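Local structure of initiator protein NS1 (Murine minute virus, 4R94) at residues Val25-Phe30 with His129-Gly134; Glu33-Asn38 with Ile171-Ile176; Asp54-Leu59 with Asp91-Lys96; His118-Asp123 with Pro222-Tyr227. The protein nicks viral origin DNA through its N-terminal nuclease domain, the part described here, and unwinds DNA as an ATP-dependent helicase, activities required to initiate and direct viral DNA replication. One frame throughout, in Å; residues are numbered along the deposited sequence.

Contact 1. Residues Val25-Phe30 with His129-Gly134; sequences VFSFVF and HVLIGG. With MG (magnesium ion), chain B.
Phe-28 and Val-130 form a hydrogen-bonded pair at the centre of two antiparallel strands, part of the curled sheet of the HUH nickase fold. Phe-28 N donates almost straight to Val-130 O (2.8 Å, 179°), in the plane of that carbonyl, and Val-130 N returns a bond to Phe-28 O. Phe-26 and Ile-132 repeat the exchange less directly.

The tight side carries the three phenylalanines. Ile-132 CG2 meets the edge of the Phe-28 ring at CE2 (3.6 Å), and Val-130 CG2 touches CE1 of Phe-30 at the same distance of 3.6 Å. Trp-145 and Leu-149 of helix 142-160 close over this layer.

On the other face Leu-131 is still buried, but Ser-27, Val-29 and His-129 are partly exposed. His-129 and Val-29 lie side by side, Val-29 CG2 3.6 Å from His-129 ND1. One water joins Ser-27 OG, Phe-28 O and the edge of the imidazole, where it accepts from ND1 (2.9 Å). On the far side of the ring NE2 binds magnesium at 2.2 Å, with Glu-119 and His-127 as the other protein ligands. With ND1 donating to water and NE2 bound to metal, the imidazole is probably fixed in rotation.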
loop_
_atom_site.group_PDB
_atom_site.type_symbol
_atom_site.label_atom_id
_atom_site.label_comp_id
_atom_site.label_asym_id
_atom_site.label_seq_id
_atom_site.Cartn_x
_atom_site.Cartn_y
_atom_site.Cartn_z
ATOM N N VAL A 25 14.145 6.619 0.519
ATOM C CA VAL A 25 12.865 6.480 -0.189
ATOM C C VAL A 25 11.795 7.310 0.514
ATOM O O VAL A 25 11.897 7.584 1.704
ATOM C CB VAL A 25 12.376 5.003 -0.269
ATOM C CG1 VAL A 25 13.324 4.134 -1.105
ATOM C CG2 VAL A 25 12.190 4.412 1.110
ATOM N N PHE A 26 10.756 7.696 -0.221
ATOM C CA PHE A 26 9.588 8.306 0.395
ATOM C C PHE A 26 8.768 7.258 1.143
ATOM O O PHE A 26 8.775 6.076 0.795
ATOM C CB PHE A 26 8.665 8.949 -0.641
ATOM C CG PHE A 26 9.279 10.077 -1.432
ATOM C CD1 PHE A 26 10.006 11.081 -0.816
ATOM C CD2 PHE A 26 9.071 10.147 -2.800
ATOM C CE1 PHE A 26 10.542 12.129 -1.571
ATOM C CE2 PHE A 26 9.606 11.181 -3.551
ATOM C CZ PHE A 26 10.350 12.171 -2.929
ATOM N N SER A 27 8.021 7.713 2.139
ATOM C CA SER A 27 7.069 6.871 2.839
ATOM C C SER A 27 5.686 7.474 2.694
ATOM O O SER A 27 5.453 8.620 3.094
ATOM C CB SER A 27 7.456 6.744 4.318
ATOM O OG SER A 27 6.400 6.157 5.074
ATOM N N PHE A 28 4.783 6.727 2.059
ATOM C CA PHE A 28 3.386 7.140 1.905
ATOM C C PHE A 28 2.434 6.176 2.605
ATOM O O PHE A 28 2.751 5.005 2.799
ATOM C CB PHE A 28 2.968 7.186 0.424
ATOM C CG PHE A 28 3.761 8.139 -0.415
ATOM C CD1 PHE A 28 3.484 9.498 -0.397
ATOM C CD2 PHE A 28 4.765 7.670 -1.253
ATOM C CE1 PHE A 28 4.190 10.371 -1.182
ATOM C CE2 PHE A 28 5.489 8.552 -2.052
ATOM C CZ PHE A 28 5.211 9.908 -1.991
ATOM N N VAL A 29 1.259 6.666 2.975
ATOM C CA VAL A 29 0.161 5.787 3.354
ATOM C C VAL A 29 -1.054 6.120 2.499
ATOM O O VAL A 29 -1.449 7.286 2.373
ATOM C CB VAL A 29 -0.199 5.905 4.850
ATOM C CG1 VAL A 29 -1.388 5.039 5.177
ATOM C CG2 VAL A 29 0.988 5.482 5.700
ATOM N N PHE A 30 -1.607 5.087 1.869
ATOM C CA PHE A 30 -2.853 5.186 1.119
ATOM C C PHE A 30 -3.953 4.734 2.049
ATOM O O PHE A 30 -3.848 3.675 2.685
ATOM C CB PHE A 30 -2.817 4.314 -0.139
ATOM C CG PHE A 30 -1.953 4.863 -1.261
ATOM C CD1 PHE A 30 -0.564 4.866 -1.163
ATOM C CD2 PHE A 30 -2.543 5.320 -2.434
ATOM C CE1 PHE A 30 0.221 5.347 -2.209
ATOM C CE2 PHE A 30 -1.771 5.795 -3.484
ATOM C CZ PHE A 30 -0.393 5.813 -3.379
ATOM N N HIS A 129 0.770 0.986 3.359
ATOM C CA HIS A 129 2.068 1.630 3.336
ATOM C C HIS A 129 2.756 1.435 1.998
ATOM O O HIS A 129 2.770 0.335 1.448
ATOM C CB HIS A 129 2.954 1.065 4.434
ATOM C CG HIS A 129 2.474 1.387 5.804
ATOM N ND1 HIS A 129 2.900 2.503 6.485
ATOM C CD2 HIS A 129 1.612 0.739 6.621
ATOM C CE1 HIS A 129 2.330 2.526 7.678
ATOM N NE2 HIS A 129 1.538 1.472 7.783
ATOM N N VAL A 130 3.329 2.511 1.491
ATOM C CA VAL A 130 4.186 2.445 0.316
ATOM C C VAL A 130 5.522 3.121 0.574
ATOM O O VAL A 130 5.574 4.297 0.942
ATOM C CB VAL A 130 3.531 3.107 -0.907
ATOM C CG1 VAL A 130 4.478 3.021 -2.123
ATOM C CG2 VAL A 130 2.188 2.476 -1.181
ATOM N N LEU A 131 6.601 2.378 0.357
ATOM C CA LEU A 131 7.930 2.979 0.304
ATOM C C LEU A 131 8.338 3.029 -1.154
ATOM O O LEU A 131 8.217 2.026 -1.852
ATOM C CB LEU A 131 8.944 2.157 1.110
ATOM C CG LEU A 131 8.616 1.914 2.586
ATOM C CD1 LEU A 131 9.773 1.138 3.245
ATOM C CD2 LEU A 131 8.324 3.225 3.316
ATOM N N ILE A 132 8.819 4.170 -1.629
ATOM C CA ILE A 132 9.221 4.241 -3.034
ATOM C C ILE A 132 10.314 5.282 -3.253
ATOM O O ILE A 132 10.253 6.397 -2.713
ATOM C CB ILE A 132 8.000 4.553 -3.956
ATOM C CG1 ILE A 132 8.404 4.540 -5.433
ATOM C CG2 ILE A 132 7.346 5.878 -3.574
ATOM C CD1 ILE A 132 7.214 4.466 -6.372
ATOM N N GLY A 133 11.315 4.907 -4.044
ATOM C CA GLY A 133 12.408 5.809 -4.346
ATOM C C GLY A 133 13.314 5.247 -5.421
ATOM O O GLY A 133 13.033 4.202 -6.030
ATOM N N GLY A 134 14.418 5.947 -5.654
ATOM C CA GLY A 134 15.383 5.521 -6.647
ATOM C C GLY A 134 16.191 6.708 -7.129
ATOM O O GLY A 134 16.060 7.804 -6.597
HETATM MG MG MG B . 0.435 0.822 9.584
HETATM O O HOH W 1 4.587 4.059 4.693
HETATM O O HOH W 2 0.142 2.807 10.248
HETATM O O HOH W 3 -0.608 -0.089 11.223
HETATM O O HOH W 4 2.175 0.935 10.667
#

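Contact 2. Residues Glu33-Asn38 with Ile171-Ile176; sequences ENVQLN and IKLREI
Val-35 and Ile-176 reach toward each other tip to tip where the first strand of a small beta hairpin, strands 35-37 and 40-42, leans against helix 167-179. The strand runs roughly antiparallel to the helix, at 152°, and their axes stay 10.1 Å apart, so the space between the backbones is bridged by side chains alone. No hydrogen bond crosses it.

The bumps on the strand are Val-35 and Leu-37, which both project toward the helix, while Gln-36 between them points away. Lys-172, Leu-173 and Ile-176, spaced one and three residues apart, form the matching surface on the helix. Leu-37 enters the hollow among these three with its branches divided: CD2 lies against the aliphatic part of Lys-172, 3.7 Å from CG, and also approaches Ile-176 CD1, whereas CD1 turns to Leu-173 CB at 4.2 Å. Leu-37 and Leu-173 cross at about a right angle, but Leu-37 and Ile-176 slide past each other in opposite directions. The extended Ile-176 chain (chi2 169°) carries CD1 out to both strand residues. Val-35 makes a second, looser contact through CG2 with Leu-173 CD1.

Around this apolar patch, Ile-42 of the partner strand touches both leucines, and Trp-182 packs on Val-35 and Ile-176. Leu-173 also rests on Val-158, tying the hairpin and its helix to helix 142-160. The contact lies near the surface, away from the metal site. Its closest approach at the Val-35 end is between CG1 of that residue and Ile-176 CD1, 3.8 Å.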
loop_
_atom_site.group_PDB
_atom_site.type_symbol
_atom_site.label_atom_id
_atom_site.label_comp_id
_atom_site.label_asym_id
_atom_site.label_seq_id
_atom_site.Cartn_x
_atom_site.Cartn_y
_atom_site.Cartn_z
ATOM N N GLU A 33 -11.447 6.985 4.374
ATOM C CA GLU A 33 -12.163 7.319 5.603
ATOM C C GLU A 33 -13.625 7.148 5.300
ATOM O O GLU A 33 -14.031 7.209 4.146
ATOM C CB GLU A 33 -11.854 8.747 6.060
ATOM C CG GLU A 33 -10.394 8.939 6.436
ATOM C CD GLU A 33 -10.042 10.368 6.756
ATOM O OE1 GLU A 33 -10.952 11.224 6.725
ATOM O OE2 GLU A 33 -8.845 10.627 7.033
ATOM N N ASN A 34 -14.413 6.902 6.333
ATOM C CA ASN A 34 -15.841 6.690 6.159
ATOM C C ASN A 34 -16.552 7.962 5.757
ATOM O O ASN A 34 -16.213 9.049 6.240
ATOM C CB ASN A 34 -16.431 6.139 7.446
ATOM C CG ASN A 34 -15.842 4.810 7.807
ATOM O OD1 ASN A 34 -15.634 3.962 6.937
ATOM N ND2 ASN A 34 -15.543 4.621 9.095
ATOM N N VAL A 35 -17.513 7.837 4.840
ATOM C CA VAL A 35 -18.209 9.000 4.324
ATOM C C VAL A 35 -19.697 8.706 4.271
ATOM O O VAL A 35 -20.100 7.616 3.882
ATOM C CB VAL A 35 -17.707 9.392 2.907
ATOM C CG1 VAL A 35 -18.488 10.586 2.374
ATOM C CG2 VAL A 35 -16.228 9.718 2.943
ATOM N N GLN A 36 -20.512 9.667 4.693
ATOM C CA GLN A 36 -21.938 9.556 4.450
ATOM C C GLN A 36 -22.401 10.735 3.619
ATOM O O GLN A 36 -22.260 11.888 4.023
ATOM C CB GLN A 36 -22.736 9.486 5.749
ATOM C CG GLN A 36 -24.194 9.142 5.442
ATOM C CD GLN A 36 -25.086 9.270 6.646
ATOM O OE1 GLN A 36 -25.584 10.356 6.946
ATOM N NE2 GLN A 36 -25.302 8.159 7.342
ATOM N N LEU A 37 -22.927 10.430 2.441
ATOM C CA LEU A 37 -23.418 11.432 1.506
ATOM C C LEU A 37 -24.902 11.211 1.293
ATOM O O LEU A 37 -25.294 10.166 0.776
ATOM C CB LEU A 37 -22.683 11.341 0.166
ATOM C CG LEU A 37 -21.174 11.595 0.182
ATOM C CD1 LEU A 37 -20.569 11.336 -1.191
ATOM C CD2 LEU A 37 -20.907 13.012 0.635
ATOM N N ASN A 38 -25.720 12.182 1.691
ATOM C CA ASN A 38 -27.168 12.087 1.501
ATOM C C ASN A 38 -27.730 10.765 2.012
ATOM O O ASN A 38 -28.530 10.121 1.343
ATOM C CB ASN A 38 -27.511 12.270 0.023
ATOM C CG ASN A 38 -27.108 13.626 -0.487
ATOM O OD1 ASN A 38 -27.329 14.641 0.183
ATOM N ND2 ASN A 38 -26.478 13.660 -1.656
ATOM N N ILE A 171 -18.562 13.789 -7.235
ATOM C CA ILE A 171 -17.679 14.944 -7.137
ATOM C C ILE A 171 -17.371 15.303 -5.685
ATOM O O ILE A 171 -16.236 15.652 -5.351
ATOM C CB ILE A 171 -18.295 16.167 -7.856
ATOM C CG1 ILE A 171 -18.450 15.865 -9.348
ATOM C CG2 ILE A 171 -17.463 17.401 -7.633
ATOM C CD1 ILE A 171 -17.157 15.467 -10.049
ATOM N N LYS A 172 -18.374 15.201 -4.819
ATOM C CA LYS A 172 -18.161 15.463 -3.409
ATOM C C LYS A 172 -17.167 14.446 -2.843
ATOM O O LYS A 172 -16.273 14.805 -2.080
ATOM C CB LYS A 172 -19.484 15.418 -2.641
ATOM C CG LYS A 172 -19.370 15.839 -1.184
ATOM C CD LYS A 172 -18.847 17.266 -1.054
ATOM C CE LYS A 172 -19.179 17.874 0.307
ATOM N NZ LYS A 172 -18.480 17.211 1.445
ATOM N N LEU A 173 -17.318 13.185 -3.237
ATOM C CA LEU A 173 -16.442 12.132 -2.736
ATOM C C LEU A 173 -15.018 12.375 -3.224
ATOM O O LEU A 173 -14.062 12.243 -2.464
ATOM C CB LEU A 173 -16.941 10.756 -3.184
ATOM C CG LEU A 173 -16.092 9.551 -2.779
ATOM C CD1 LEU A 173 -15.910 9.535 -1.257
ATOM C CD2 LEU A 173 -16.733 8.272 -3.249
ATOM N N ARG A 174 -14.896 12.754 -4.493
ATOM C CA ARG A 174 -13.602 13.072 -5.083
ATOM C C ARG A 174 -12.905 14.189 -4.300
ATOM O O ARG A 174 -11.716 14.084 -3.969
ATOM C CB ARG A 174 -13.796 13.458 -6.562
ATOM C CG ARG A 174 -12.568 14.032 -7.237
ATOM C CD ARG A 174 -11.610 12.941 -7.709
ATOM N NE ARG A 174 -10.301 13.523 -7.952
ATOM C CZ ARG A 174 -9.963 14.126 -9.084
ATOM N NH1 ARG A 174 -10.832 14.171 -10.087
ATOM N NH2 ARG A 174 -8.752 14.650 -9.225
ATOM N N GLU A 175 -13.638 15.249 -3.954
ATOM C CA GLU A 175 -12.994 16.351 -3.239
ATOM C C GLU A 175 -12.729 16.027 -1.756
ATOM O O GLU A 175 -11.771 16.533 -1.191
ATOM C CB GLU A 175 -13.797 17.655 -3.381
ATOM C CG GLU A 175 -15.233 17.640 -2.924
ATOM C CD GLU A 175 -15.961 18.939 -3.282
ATOM O OE1 GLU A 175 -16.943 19.293 -2.593
ATOM O OE2 GLU A 175 -15.543 19.607 -4.257
ATOM N N ILE A 176 -13.545 15.171 -1.140
ATOM C CA ILE A 176 -13.266 14.721 0.223
ATOM C C ILE A 176 -11.950 13.958 0.259
ATOM O O ILE A 176 -11.104 14.217 1.113
ATOM C CB ILE A 176 -14.384 13.829 0.785
ATOM C CG1 ILE A 176 -15.635 14.665 1.077
ATOM C CG2 ILE A 176 -13.931 13.132 2.064
ATOM C CD1 ILE A 176 -16.860 13.830 1.379
#

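Contact 3. Residues Asp54-Leu59 with Asp91-Lys96; sequences DELKSL and DSLVKK
Glu-55 CG stands anti to its backbone N (chi1 180°), as does Lys-96 CG (chi1 -174°), and the two side chains meet across a helix-helix packing in the nickase domain. Glu-55 continues extended, whereas Lys-96 bends at chi2. Lys-96 NZ reaches Glu-55 OE1 at 2.6 Å, from above the carboxylate plane, in a salt bridge; the same ammonium also pairs with Glu-53, so two acidic groups share one lysine.

Helices 54-70 and 81-104 cross here at 127°, with the segment axes 8.7 Å apart. The backbones come nearest at Leu-59 and Ser-92, where the small serine admits the leucine: CB of Leu-59 lies 3.7 Å from CB of Ser-92. The Ser-92 hydroxyl turns back to Ile-89 O in its own helix. Leu-56 CD1 rests on Ser-92 O (3.5 Å) and also touches Leu-93 CD2 and Lys-96 CB, and the side chain meets Trp-156 of helix 142-160 as well.

Lys-95, extended beyond CG, reaches Asp-91, one turn earlier, and its ammonium is shared with Ser-231. Asp-91 OD2 takes Lys-95 NZ on its syn side at 3.0 Å, and accepts a further bond from a water that also donates to Leu-59 O (2.6 Å).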
loop_
_atom_site.group_PDB
_atom_site.type_symbol
_atom_site.label_atom_id
_atom_site.label_comp_id
_atom_site.label_asym_id
_atom_site.label_seq_id
_atom_site.Cartn_x
_atom_site.Cartn_y
_atom_site.Cartn_z
ATOM N N ASP A 54 -7.070 -3.409 -18.573
ATOM C CA ASP A 54 -6.163 -4.557 -18.657
ATOM C C ASP A 54 -5.078 -4.562 -17.578
ATOM O O ASP A 54 -4.851 -5.593 -16.950
ATOM C CB ASP A 54 -5.497 -4.625 -20.033
ATOM C CG ASP A 54 -6.397 -5.245 -21.086
ATOM O OD1 ASP A 54 -7.360 -5.954 -20.710
ATOM O OD2 ASP A 54 -6.140 -5.025 -22.289
ATOM N N GLU A 55 -4.406 -3.428 -17.385
ATOM C CA GLU A 55 -3.326 -3.344 -16.403
ATOM C C GLU A 55 -3.847 -3.589 -14.994
ATOM O O GLU A 55 -3.231 -4.307 -14.212
ATOM C CB GLU A 55 -2.618 -1.990 -16.462
ATOM C CG GLU A 55 -1.474 -1.868 -15.440
ATOM C CD GLU A 55 -0.699 -0.563 -15.551
ATOM O OE1 GLU A 55 -1.181 0.370 -16.227
ATOM O OE2 GLU A 55 0.398 -0.471 -14.960
ATOM N N LEU A 56 -4.983 -2.978 -14.678
ATOM C CA LEU A 56 -5.631 -3.157 -13.385
ATOM C C LEU A 56 -5.971 -4.622 -13.125
ATOM O O LEU A 56 -5.723 -5.149 -12.041
ATOM C CB LEU A 56 -6.890 -2.307 -13.322
ATOM C CG LEU A 56 -7.296 -1.666 -12.009
ATOM C CD1 LEU A 56 -6.101 -0.966 -11.301
ATOM C CD2 LEU A 56 -8.416 -0.682 -12.299
ATOM N N LYS A 57 -6.543 -5.287 -14.132
ATOM C CA LYS A 57 -6.861 -6.700 -13.991
ATOM C C LYS A 57 -5.614 -7.526 -13.697
ATOM O O LYS A 57 -5.638 -8.411 -12.831
ATOM C CB LYS A 57 -7.558 -7.217 -15.262
ATOM C CG LYS A 57 -8.950 -6.660 -15.438
ATOM C CD LYS A 57 -9.518 -7.017 -16.810
ATOM C CE LYS A 57 -9.784 -8.506 -16.906
ATOM N NZ LYS A 57 -10.719 -8.926 -15.831
ATOM N N SER A 58 -4.529 -7.226 -14.404
ATOM C CA SER A 58 -3.266 -7.936 -14.232
ATOM C C SER A 58 -2.718 -7.716 -12.825
ATOM O O SER A 58 -2.198 -8.641 -12.184
ATOM C CB SER A 58 -2.251 -7.469 -15.274
ATOM O OG SER A 58 -1.030 -8.171 -15.155
ATOM N N LEU A 59 -2.833 -6.481 -12.351
ATOM C CA LEU A 59 -2.349 -6.160 -11.006
ATOM C C LEU A 59 -3.174 -6.878 -9.947
ATOM O O LEU A 59 -2.618 -7.385 -8.955
ATOM C CB LEU A 59 -2.365 -4.646 -10.768
ATOM C CG LEU A 59 -1.264 -3.893 -11.517
ATOM C CD1 LEU A 59 -1.514 -2.397 -11.513
ATOM C CD2 LEU A 59 0.100 -4.212 -10.907
ATOM N N ASP A 91 -4.865 -3.124 -3.765
ATOM C CA ASP A 91 -3.468 -3.340 -4.174
ATOM C C ASP A 91 -3.300 -2.926 -5.626
ATOM O O ASP A 91 -2.357 -2.208 -5.968
ATOM C CB ASP A 91 -3.052 -4.800 -3.978
ATOM C CG ASP A 91 -1.545 -4.982 -3.997
ATOM O OD1 ASP A 91 -0.866 -4.383 -3.135
ATOM O OD2 ASP A 91 -1.048 -5.720 -4.883
ATOM N N SER A 92 -4.252 -3.321 -6.470
ATOM C CA SER A 92 -4.173 -2.931 -7.876
ATOM C C SER A 92 -4.296 -1.417 -8.054
ATOM O O SER A 92 -3.579 -0.847 -8.869
ATOM C CB SER A 92 -5.238 -3.672 -8.736
ATOM O OG SER A 92 -6.566 -3.209 -8.519
ATOM N N LEU A 93 -5.191 -0.765 -7.304
ATOM C CA LEU A 93 -5.396 0.675 -7.441
ATOM C C LEU A 93 -4.209 1.502 -6.938
ATOM O O LEU A 93 -3.840 2.511 -7.569
ATOM C CB LEU A 93 -6.669 1.114 -6.706
ATOM C CG LEU A 93 -7.988 0.550 -7.255
ATOM C CD1 LEU A 93 -9.118 1.077 -6.389
ATOM C CD2 LEU A 93 -8.214 0.905 -8.737
ATOM N N VAL A 94 -3.649 1.105 -5.797
ATOM C CA VAL A 94 -2.462 1.758 -5.267
ATOM C C VAL A 94 -1.331 1.710 -6.294
ATOM O O VAL A 94 -0.723 2.745 -6.624
ATOM C CB VAL A 94 -2.013 1.109 -3.951
ATOM C CG1 VAL A 94 -0.641 1.651 -3.531
ATOM C CG2 VAL A 94 -3.052 1.399 -2.853
ATOM N N LYS A 95 -1.079 0.518 -6.827
ATOM C CA LYS A 95 -0.002 0.363 -7.792
ATOM C C LYS A 95 -0.282 1.122 -9.081
ATOM O O LYS A 95 0.642 1.713 -9.645
ATOM C CB LYS A 95 0.254 -1.116 -8.053
ATOM C CG LYS A 95 0.887 -1.752 -6.830
ATOM C CD LYS A 95 1.023 -3.244 -6.916
ATOM C CE LYS A 95 1.726 -3.736 -5.643
ATOM N NZ LYS A 95 1.844 -5.221 -5.633
ATOM N N LYS A 96 -1.541 1.136 -9.530
ATOM C CA LYS A 96 -1.909 1.946 -10.695
ATOM C C LYS A 96 -1.515 3.406 -10.463
ATOM O O LYS A 96 -0.965 4.045 -11.354
ATOM C CB LYS A 96 -3.405 1.852 -11.002
ATOM C CG LYS A 96 -3.799 2.554 -12.289
ATOM C CD LYS A 96 -3.343 1.746 -13.484
ATOM C CE LYS A 96 -3.831 2.375 -14.789
ATOM N NZ LYS A 96 -3.471 1.528 -15.946
HETATM O O HOH W 5 -0.833 -6.145 -7.490
#

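Contact 4. Residues His118-Asp123 with Pro222-Tyr227; sequences HEWGKD and PRDGGY. With MG (magnesium ion), chain B.
Pro-222 lies over one face of the Trp-120 indole, its CG 3.7 Å from the centroid of the five-membered ring and 19° off the normal, a CH-pi contact. At the rim of the same ring Asp-224 OD1 comes in the ring plane, 3.8 Å from CD1, with the carboxylate only 13° from parallel to the indole. The other carboxylate oxygen, OD2, packs against Lys-122 CG at 3.4 Å; the lysine ammonium stays beyond salt-bridge distance.

Two backbone bonds accompany this packing. Trp-120 N donates to Gly-226 O, and Trp-120 O receives Gly-225 N at 2.7 Å, joining the strand to a type II turn, Arg-223 to Gly-226. Gly-225 occupies the positive-phi position of that turn.

Glu-119 and Tyr-227 are a non-hydrogen-bonded pair, their flat groups 54° apart. Glu-119 OE1 binds magnesium at 2.1 Å, while OE2 is engaged by Lys-214 and Gln-117. The contact thus lies where strand 112-121, flanked on one side by strand 125-134 with the metal-binding histidines, pairs on the other with strand 227-232, entered from the loop after helix 203-211, the helix that carries the nuclease tyrosine Tyr-210.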
loop_
_atom_site.group_PDB
_atom_site.type_symbol
_atom_site.label_atom_id
_atom_site.label_comp_id
_atom_site.label_asym_id
_atom_site.label_seq_id
_atom_site.Cartn_x
_atom_site.Cartn_y
_atom_site.Cartn_z
ATOM N N HIS A 118 -0.176 -3.831 3.081
ATOM C CA HIS A 118 -1.527 -3.570 3.566
ATOM C C HIS A 118 -1.653 -3.990 5.009
ATOM O O HIS A 118 -1.266 -5.106 5.361
ATOM C CB HIS A 118 -2.568 -4.331 2.757
ATOM C CG HIS A 118 -2.597 -3.947 1.311
ATOM N ND1 HIS A 118 -3.503 -3.051 0.806
ATOM C CD2 HIS A 118 -1.808 -4.333 0.281
ATOM C CE1 HIS A 118 -3.293 -2.917 -0.499
ATOM N NE2 HIS A 118 -2.263 -3.674 -0.832
ATOM N N GLU A 119 -2.232 -3.110 5.815
ATOM C CA GLU A 119 -2.374 -3.320 7.252
ATOM C C GLU A 119 -3.757 -2.925 7.773
ATOM O O GLU A 119 -4.575 -2.321 7.066
ATOM C CB GLU A 119 -1.306 -2.531 8.021
ATOM C CG GLU A 119 0.124 -2.908 7.657
ATOM C CD GLU A 119 1.170 -2.199 8.504
ATOM O OE1 GLU A 119 0.863 -1.153 9.125
ATOM O OE2 GLU A 119 2.310 -2.692 8.513
ATOM N N TRP A 120 -4.005 -3.271 9.036
ATOM C CA TRP A 120 -5.254 -2.916 9.686
ATOM C C TRP A 120 -4.918 -2.252 10.997
ATOM O O TRP A 120 -4.414 -2.898 11.910
ATOM C CB TRP A 120 -6.133 -4.142 9.925
ATOM C CG TRP A 120 -7.489 -3.785 10.432
ATOM C CD1 TRP A 120 -7.862 -3.577 11.735
ATOM C CD2 TRP A 120 -8.660 -3.590 9.642
ATOM N NE1 TRP A 120 -9.199 -3.260 11.796
ATOM C CE2 TRP A 120 -9.713 -3.266 10.523
ATOM C CE3 TRP A 120 -8.920 -3.657 8.274
ATOM C CZ2 TRP A 120 -11.007 -3.003 10.073
ATOM C CZ3 TRP A 120 -10.209 -3.405 7.825
ATOM C CH2 TRP A 120 -11.237 -3.083 8.724
ATOM N N GLY A 121 -5.173 -0.958 11.072
ATOM C CA GLY A 121 -4.864 -0.208 12.276
ATOM C C GLY A 121 -5.986 -0.297 13.288
ATOM O O GLY A 121 -7.156 -0.415 12.927
ATOM N N LYS A 122 -5.614 -0.251 14.567
ATOM C CA LYS A 122 -6.579 -0.300 15.655
ATOM C C LYS A 122 -7.678 0.746 15.496
ATOM O O LYS A 122 -8.863 0.461 15.707
ATOM C CB LYS A 122 -5.855 -0.109 16.991
ATOM C CG LYS A 122 -6.772 0.184 18.163
ATOM C CD LYS A 122 -5.963 0.460 19.426
ATOM C CE LYS A 122 -6.832 1.069 20.520
ATOM N NZ LYS A 122 -8.003 0.209 20.846
ATOM N N ASP A 123 -7.281 1.951 15.101
ATOM C CA ASP A 123 -8.216 3.059 14.973
ATOM C C ASP A 123 -8.715 3.268 13.535
ATOM O O ASP A 123 -9.923 3.368 13.304
ATOM C CB ASP A 123 -7.565 4.339 15.504
ATOM C CG ASP A 123 -7.214 4.242 16.995
ATOM O OD1 ASP A 123 -8.010 3.656 17.759
ATOM O OD2 ASP A 123 -6.144 4.746 17.397
ATOM N N PRO A 222 -10.022 -8.242 11.814
ATOM C CA PRO A 222 -8.559 -8.336 11.783
ATOM C C PRO A 222 -7.929 -8.006 13.125
ATOM O O PRO A 222 -8.456 -7.169 13.866
ATOM C CB PRO A 222 -8.152 -7.284 10.744
ATOM C CG PRO A 222 -9.373 -7.005 9.961
ATOM C CD PRO A 222 -10.530 -7.218 10.886
ATOM N N ARG A 223 -6.812 -8.657 13.428
ATOM C CA ARG A 223 -6.031 -8.324 14.607
ATOM C C ARG A 223 -5.489 -6.910 14.463
ATOM O O ARG A 223 -4.972 -6.543 13.406
ATOM C CB ARG A 223 -4.884 -9.309 14.793
ATOM C CG ARG A 223 -4.007 -8.987 15.978
ATOM C CD ARG A 223 -2.737 -9.814 15.982
ATOM N NE ARG A 223 -1.841 -9.374 17.046
ATOM C CZ ARG A 223 -1.032 -8.322 16.951
ATOM N NH1 ARG A 223 -0.999 -7.601 15.831
ATOM N NH2 ARG A 223 -0.254 -7.993 17.976
ATOM N N ASP A 224 -5.604 -6.107 15.511
ATOM C CA ASP A 224 -5.165 -4.728 15.399
ATOM C C ASP A 224 -3.664 -4.669 15.149
ATOM O O ASP A 224 -2.876 -5.340 15.818
ATOM C CB ASP A 224 -5.556 -3.931 16.638
ATOM C CG ASP A 224 -7.028 -3.551 16.634
ATOM O OD1 ASP A 224 -7.685 -3.720 15.577
ATOM O OD2 ASP A 224 -7.526 -3.071 17.674
ATOM N N GLY A 225 -3.287 -3.897 14.134
ATOM C CA GLY A 225 -1.890 -3.711 13.786
ATOM C C GLY A 225 -1.309 -4.785 12.883
ATOM O O GLY A 225 -0.119 -4.735 12.548
ATOM N N GLY A 226 -2.133 -5.747 12.483
ATOM C CA GLY A 226 -1.655 -6.850 11.663
ATOM C C GLY A 226 -1.522 -6.458 10.198
ATOM O O GLY A 226 -2.003 -5.406 9.791
ATOM N N TYR A 227 -0.850 -7.294 9.417
ATOM C CA TYR A 227 -0.730 -7.045 7.974
ATOM C C TYR A 227 -1.527 -8.084 7.191
ATOM O O TYR A 227 -1.697 -9.237 7.622
ATOM C CB TYR A 227 0.747 -7.054 7.526
ATOM C CG TYR A 227 1.352 -8.451 7.402
ATOM C CD1 TYR A 227 1.862 -9.112 8.519
ATOM C CD2 TYR A 227 1.408 -9.106 6.173
ATOM C CE1 TYR A 227 2.393 -10.387 8.415
ATOM C CE2 TYR A 227 1.953 -10.373 6.055
ATOM C CZ TYR A 227 2.438 -11.012 7.184
ATOM O OH TYR A 227 2.968 -12.283 7.088
HETATM MG MG MG B . 0.435 0.822 9.584
HETATM O O HOH W 6 0.817 -2.174 12.458
HETATM O O HOH W 2 0.142 2.807 10.248
HETATM O O HOH W 3 -0.608 -0.089 11.223
HETATM O O HOH W 4 2.175 0.935 10.667
#

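Contacts 1 and 4 meet at the metal site: His-129 NE2 and Glu-119 OE1 are 3.0 Å apart, both bound to magnesium, and the three metal waters are common to both. Their centres are about 18 Å apart on neighbouring strands of one sheet. Contact 3 touches both of these. Asp-91 OD1 lies 2.8 Å from His-118 NE2, a probable hydrogen bond to the residue preceding Glu-119, and Val-94 CG1 packs 3.8 Å from Val-130 CG2 of contact 1. Contact 2 stands apart, its centre about 25 Å from that of contact 1, although residues 33-38 follow closely on strand 24-31 in the chain.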